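Local coordinates for protein triacylglycerol lipase (Clostridium botulinum, PDB 5AH1) that hydrolyses ester bonds as a zinc-binding lipase-like esterase of the alpha/beta-hydrolase fold and also cleaves synthetic polyesters, at residues 170-175 with 217-222. Numbering follows the deposited sequence. Where two conformers were deposited one is given.
Sequences ISNENK and GKHWIH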
loop_
_atom_site.group_PDB
_atom_site.type_symbol
_atom_site.label_atom_id
_atom_site.label_comp_id
_atom_site.label_asym_id
_atom_site.label_seq_id
_atom_site.Cartn_x
_atom_site.Cartn_y
_atom_site.Cartn_z
ATOM N N ILE A 170 10.437 10.831 -16.530
ATOM C CA ILE A 170 11.071 9.696 -15.866
ATOM C C ILE A 170 11.893 8.877 -16.856
ATOM O O ILE A 170 11.484 8.680 -17.998
ATOM C CB ILE A 170 10.003 8.797 -15.191
ATOM C CG1 ILE A 170 10.675 7.770 -14.286
ATOM C CG2 ILE A 170 9.043 8.141 -16.222
ATOM C CD1 ILE A 170 9.685 7.090 -13.327
ATOM N N SER A 171 13.071 8.435 -16.441
ATOM C CA SER A 171 13.982 7.733 -17.341
ATOM C C SER A 171 15.063 7.054 -16.516
ATOM O O SER A 171 15.098 7.187 -15.285
ATOM C CB SER A 171 14.662 8.711 -18.305
ATOM O OG SER A 171 15.581 9.523 -17.610
ATOM N N ASN A 172 15.968 6.348 -17.192
ATOM C CA ASN A 172 17.097 5.741 -16.498
ATOM C C ASN A 172 17.961 6.796 -15.807
ATOM O O ASN A 172 18.598 6.516 -14.787
ATOM C CB ASN A 172 17.960 4.933 -17.462
ATOM C CG ASN A 172 17.238 3.725 -18.038
ATOM O OD1 ASN A 172 16.248 3.232 -17.484
ATOM N ND2 ASN A 172 17.750 3.225 -19.161
ATOM N N GLU A 173 17.963 8.004 -16.362
ATOM C CA GLU A 173 18.699 9.129 -15.785
ATOM C C GLU A 173 17.859 9.864 -14.732
ATOM O O GLU A 173 18.366 10.238 -13.677
ATOM C CB GLU A 173 19.144 10.106 -16.879
ATOM C CG GLU A 173 20.173 9.542 -17.853
ATOM C CD GLU A 173 19.614 8.454 -18.764
ATOM O OE1 GLU A 173 18.479 8.606 -19.267
ATOM O OE2 GLU A 173 20.315 7.440 -18.976
ATOM N N ASN A 174 16.581 10.077 -15.036
ATOM C CA ASN A 174 15.655 10.747 -14.120
ATOM C C ASN A 174 14.852 9.737 -13.307
ATOM O O ASN A 174 13.662 9.486 -13.583
ATOM C CB ASN A 174 14.708 11.649 -14.906
ATOM C CG ASN A 174 15.438 12.701 -15.700
ATOM O OD1 ASN A 174 16.467 13.228 -15.269
ATOM N ND2 ASN A 174 14.908 13.025 -16.866
ATOM N N LYS A 175 15.519 9.162 -12.313
ATOM C CA LYS A 175 14.933 8.114 -11.493
ATOM C C LYS A 175 14.025 8.694 -10.417
ATOM O O LYS A 175 13.993 9.910 -10.190
ATOM C CB LYS A 175 16.041 7.287 -10.823
ATOM C CG LYS A 175 17.050 6.656 -11.754
ATOM C CD LYS A 175 17.965 5.733 -10.947
ATOM C CE LYS A 175 19.201 5.317 -11.696
ATOM N NZ LYS A 175 18.897 4.459 -12.835
ATOM N N GLY A 217 13.811 -3.714 -19.341
ATOM C CA GLY A 217 14.995 -2.933 -19.644
ATOM C C GLY A 217 14.981 -1.516 -19.112
ATOM O O GLY A 217 15.846 -0.731 -19.482
ATOM N N LYS A 218 14.036 -1.189 -18.234
ATOM C CA LYS A 218 13.915 0.159 -17.692
ATOM C C LYS A 218 14.360 0.169 -16.236
ATOM O O LYS A 218 13.880 -0.639 -15.425
ATOM C CB LYS A 218 12.477 0.666 -17.824
ATOM C CG LYS A 218 12.051 0.792 -19.266
ATOM C CD LYS A 218 10.550 1.000 -19.431
ATOM C CE LYS A 218 10.116 0.824 -20.878
ATOM N NZ LYS A 218 10.423 -0.552 -21.388
ATOM N N HIS A 219 15.269 1.091 -15.926
ATOM C CA HIS A 219 15.872 1.216 -14.600
ATOM C C HIS A 219 15.586 2.608 -14.057
ATOM O O HIS A 219 16.470 3.432 -13.860
ATOM C CB HIS A 219 17.357 0.883 -14.711
ATOM C CG HIS A 219 17.573 -0.463 -15.322
ATOM N ND1 HIS A 219 17.251 -1.627 -14.659
ATOM C CD2 HIS A 219 17.948 -0.833 -16.570
ATOM C CE1 HIS A 219 17.482 -2.660 -15.451
ATOM N NE2 HIS A 219 17.903 -2.206 -16.616
ATOM N N TRP A 220 14.299 2.840 -13.817
ATOM C CA TRP A 220 13.762 4.150 -13.476
ATOM C C TRP A 220 13.623 4.360 -11.973
ATOM O O TRP A 220 13.300 5.458 -11.538
ATOM C CB TRP A 220 12.361 4.274 -14.056
ATOM C CG TRP A 220 12.272 4.303 -15.548
ATOM C CD1 TRP A 220 13.297 4.265 -16.456
ATOM C CD2 TRP A 220 11.067 4.417 -16.311
ATOM N NE1 TRP A 220 12.794 4.343 -17.734
ATOM C CE2 TRP A 220 11.431 4.444 -17.670
ATOM C CE3 TRP A 220 9.710 4.497 -15.971
ATOM C CZ2 TRP A 220 10.486 4.558 -18.696
ATOM C CZ3 TRP A 220 8.777 4.605 -16.978
ATOM C CH2 TRP A 220 9.170 4.628 -18.330
ATOM N N ILE A 221 13.807 3.289 -11.199
ATOM C CA ILE A 221 13.485 3.277 -9.779
ATOM C C ILE A 221 14.772 3.146 -8.964
ATOM O O ILE A 221 15.489 2.161 -9.090
ATOM C CB ILE A 221 12.547 2.109 -9.435
ATOM C CG1 ILE A 221 11.340 2.072 -10.396
ATOM C CG2 ILE A 221 12.141 2.227 -8.000
ATOM C CD1 ILE A 221 10.524 3.339 -10.450
ATOM N N HIS A 222 15.084 4.159 -8.164
ATOM C CA HIS A 222 16.280 4.100 -7.336
ATOM C C HIS A 222 16.044 3.360 -6.024
ATOM O O HIS A 222 16.926 2.644 -5.540
ATOM C CB HIS A 222 16.810 5.505 -7.055
ATOM C CG HIS A 222 18.222 5.523 -6.586
ATOM N ND1 HIS A 222 19.216 4.799 -7.205
ATOM C CD2 HIS A 222 18.815 6.197 -5.573
ATOM C CE1 HIS A 222 20.363 5.028 -6.593
ATOM N NE2 HIS A 222 20.142 5.855 -5.590
HETATM O O HOH W 1 15.429 1.525 -21.075
#
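W220 lies with one face of its indole against I170 and S171. I170 CG2 sits over that face, toward the rim, 3.9 Å from the centroid of the W220 six-membered ring, a CH-pi contact. I170 CG1 and CD1 continue this cover over W220 CE3 and toward W220 CB. S171 CA lies over the same face, near W220 NE1. K218 CB lies over the rim of the opposite face, so the indole lies between I170 and S171 on one face and K218 of its own segment on the other. Y136 and V140 of helix 128-140 and L195 of helix 183-197 also touch W220.

K175 reaches across to the backbone of 217-222. Its chain is extended through chi3 and turns at chi4 (-67°), which brings NZ to two carbonyls. K175 NZ donates to H219 O at 2.8 Å and to N172 O at 2.9 Å, the latter on a lone pair in the carbonyl plane. The ammonium thus ties the 170-175 turn to the chain opposite. K175 CA also approaches W220 O at 3.1 Å as a CA-H...O contact. K175 CD rests obliquely near the H222 ring.

N172 adds a bond in the other direction. H219 N donates to N172 OD1 at 2.8 Å. The N-H...O angle is 162°. The donor H219 N lies 33° out of the N172 side-chain carbonyl plane. The same OD1 lies at the edge of the indole, 3.3 Å from W220 CD1. Within the turn, N174 N donates to S171 OG at 2.8 Å, an ST motif.

The contact joins the loops leading into neighbouring parallel strands 176-181 and 221-227, where the backbones of W220 and H222 hydrogen-bond to that of I176, in the central sheet of an alpha/beta-hydrolase fold.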